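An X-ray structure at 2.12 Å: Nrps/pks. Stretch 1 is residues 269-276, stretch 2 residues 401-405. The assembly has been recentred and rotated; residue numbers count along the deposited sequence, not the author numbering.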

# COMPACT_ATOMS: atom_id res chain seq x y z
N ALA A 269 -3.39 -16.77 -17.02
CA ALA A 269 -3.22 -17.55 -15.75
C ALA A 269 -3.32 -16.64 -14.52
O ALA A 269 -3.85 -17.04 -13.47
CB ALA A 269 -1.89 -18.28 -15.80
N ALA A 270 -2.86 -15.39 -14.65
CA ALA A 270 -2.91 -14.45 -13.53
C ALA A 270 -4.35 -13.98 -13.33
O ALA A 270 -4.79 -13.80 -12.22
CB ALA A 270 -2.01 -13.26 -13.79
N GLN A 271 -5.11 -13.82 -14.39
CA GLN A 271 -6.54 -13.48 -14.26
C GLN A 271 -7.34 -14.60 -13.62
O GLN A 271 -8.08 -14.34 -12.69
CB GLN A 271 -7.13 -13.08 -15.60
CG GLN A 271 -6.49 -11.80 -16.15
CD GLN A 271 -7.15 -11.32 -17.47
OE1 GLN A 271 -8.24 -11.74 -17.85
NE2 GLN A 271 -6.48 -10.43 -18.13
N ARG A 272 -7.14 -15.84 -14.04
CA ARG A 272 -7.73 -16.97 -13.34
C ARG A 272 -7.31 -17.00 -11.88
O ARG A 272 -8.14 -17.12 -11.01
CB ARG A 272 -7.38 -18.29 -14.01
CG ARG A 272 -8.00 -18.47 -15.38
CD ARG A 272 -7.74 -19.87 -15.99
NE ARG A 272 -6.39 -20.08 -16.47
CZ ARG A 272 -5.94 -19.78 -17.69
NH1 ARG A 272 -4.68 -20.02 -18.02
NH2 ARG A 272 -6.73 -19.24 -18.60
N GLY A 273 -6.02 -16.85 -11.62
CA GLY A 273 -5.50 -16.97 -10.28
C GLY A 273 -6.08 -15.92 -9.32
O GLY A 273 -6.41 -16.24 -8.19
N VAL A 274 -6.21 -14.67 -9.75
CA VAL A 274 -6.66 -13.63 -8.84
C VAL A 274 -8.13 -13.86 -8.53
O VAL A 274 -8.58 -13.66 -7.40
CB VAL A 274 -6.40 -12.22 -9.37
CG1 VAL A 274 -7.43 -11.81 -10.41
CG2 VAL A 274 -6.43 -11.27 -8.24
N MSE A 275 -8.87 -14.35 -9.50
CA MSE A 275 -10.29 -14.60 -9.24
C MSE A 275 -10.45 -15.82 -8.33
O MSE A 275 -11.24 -15.77 -7.39
CB MSE A 275 -11.10 -14.81 -10.50
CG MSE A 275 -11.15 -13.56 -11.40
SE MSE A 275 -12.45 -13.77 -12.87
CE MSE A 275 -11.32 -14.79 -14.03
N ALA A 276 -9.74 -16.90 -8.61
CA ALA A 276 -9.78 -18.07 -7.73
C ALA A 276 -9.32 -17.77 -6.32
O ALA A 276 -9.90 -18.26 -5.36
CB ALA A 276 -8.94 -19.21 -8.33
N THR A 401 -1.07 -5.17 -12.83
CA THR A 401 -1.82 -5.43 -11.57
C THR A 401 -3.26 -5.92 -11.84
O THR A 401 -3.98 -5.29 -12.58
CB THR A 401 -1.90 -4.16 -10.70
OG1 THR A 401 -0.59 -3.79 -10.24
CG2 THR A 401 -2.71 -4.40 -9.46
N ASN A 402 -3.67 -7.03 -11.23
CA ASN A 402 -5.01 -7.48 -11.26
C ASN A 402 -5.60 -7.54 -9.87
O ASN A 402 -4.90 -7.87 -8.88
CB ASN A 402 -5.07 -8.90 -11.81
CG ASN A 402 -4.34 -9.05 -13.09
OD1 ASN A 402 -4.67 -8.43 -14.08
ND2 ASN A 402 -3.33 -9.88 -13.09
N ALA A 403 -6.90 -7.29 -9.80
CA ALA A 403 -7.61 -7.34 -8.56
C ALA A 403 -9.01 -7.86 -8.76
O ALA A 403 -9.59 -7.61 -9.83
CB ALA A 403 -7.66 -5.95 -7.97
N HIS A 404 -9.55 -8.53 -7.75
CA HIS A 404 -10.89 -9.08 -7.83
C HIS A 404 -11.49 -9.14 -6.44
O HIS A 404 -10.85 -9.56 -5.49
CB HIS A 404 -10.80 -10.49 -8.44
CG HIS A 404 -12.12 -11.13 -8.77
ND1 HIS A 404 -12.83 -10.83 -9.92
CD2 HIS A 404 -12.80 -12.14 -8.17
CE1 HIS A 404 -13.93 -11.58 -9.95
NE2 HIS A 404 -13.91 -12.40 -8.93
N ALA A 405 -12.72 -8.67 -6.32
CA ALA A 405 -13.39 -8.60 -5.03
C ALA A 405 -14.73 -9.32 -5.12
O ALA A 405 -15.42 -9.22 -6.15
CB ALA A 405 -13.59 -7.16 -4.64

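Residues 269-276 form part of a longer α-helix, and residues 401-405 belong to a β-strand that continues beyond this stretch. The helix is held internally by its i to i+4 ladder: Gly-273 N donates to Ala-269 O at 2.9 Å, Val-274 N to Ala-270 O at 3.0 Å, Met-275 N to Gln-271 O at 3.3 Å, and Ala-276 N to Arg-272 O at 2.9 Å. The strand residues have extended torsions, so successive side chains alternate in direction. The two axes run in roughly the same sense, 32° apart, and approach to 7.5 Å; the closest CA atoms, those of Met-275 and His-404, are 5.7 Å apart. No hydrogen bond crosses between the stretches; they meet by van der Waals packing that buries 307 Å² summed over both sides.

The strand's alternation decides which of its residues take part. Asn-402 and His-404 point their CA-to-CB bonds toward the helix and account for most of the strand's covered surface, whereas Ala-403 and Ala-405 point away. On the helix, Ala-270 and Val-274 lie one turn apart and both point toward the strand, while Gln-271 and Met-275, also a turn apart, point sideways. Ala-269, Arg-272, Gly-273 and Ala-276 make no contact with the strand.

Ala-270 suits its place by being small: its methyl CB rests 3.7 Å from Asn-402 ND2, so the amide can lie close to the helix. ND2 is hydrogen-bonded elsewhere in the structure, so this polar atom is not left unsatisfied on burial. Gln-271 contributes more loosely, its CG standing 4.4 Å from Asn-402 OD1.

Val-274 is the main helix residue here, with the largest covered area on its side. Its chi1 is in the p well, and its branched shape lets it touch several parts of the strand at once. Val-274 CG2 lies 3.8 Å from Asn-402 O and 4.1 Å from Ala-403 CA, while CG1 lies 4.0 Å from Asn-402 CB and 4.1 Å from His-404 CB. A compact, β-branched hydrocarbon is well matched to the space between these two strand side chains.

The most specific contact joins Met-275, a selenomethionine, to His-404. With chi1 in the t well and chi2 at 79°, the imidazole presents a face to Met-275 CG, which sits 3.6 Å from the ring centroid and only 10° off the ring normal, a CH-pi arrangement. Met-275 CG is also 3.5 Å from His-404 ND1. Met-275 SE lies 4.3 Å from the centroid of the His-404 ring, 30° off the normal, adding an oblique chalcogen-aromatic contact before the end of the side chain leads away. A flexible, unbranched and polarizable side chain suits this position because it can lie along the ring. Both ring nitrogens of His-404 are hydrogen-bonded elsewhere, so the buried imidazole has its polar needs met while its face packs against the helix.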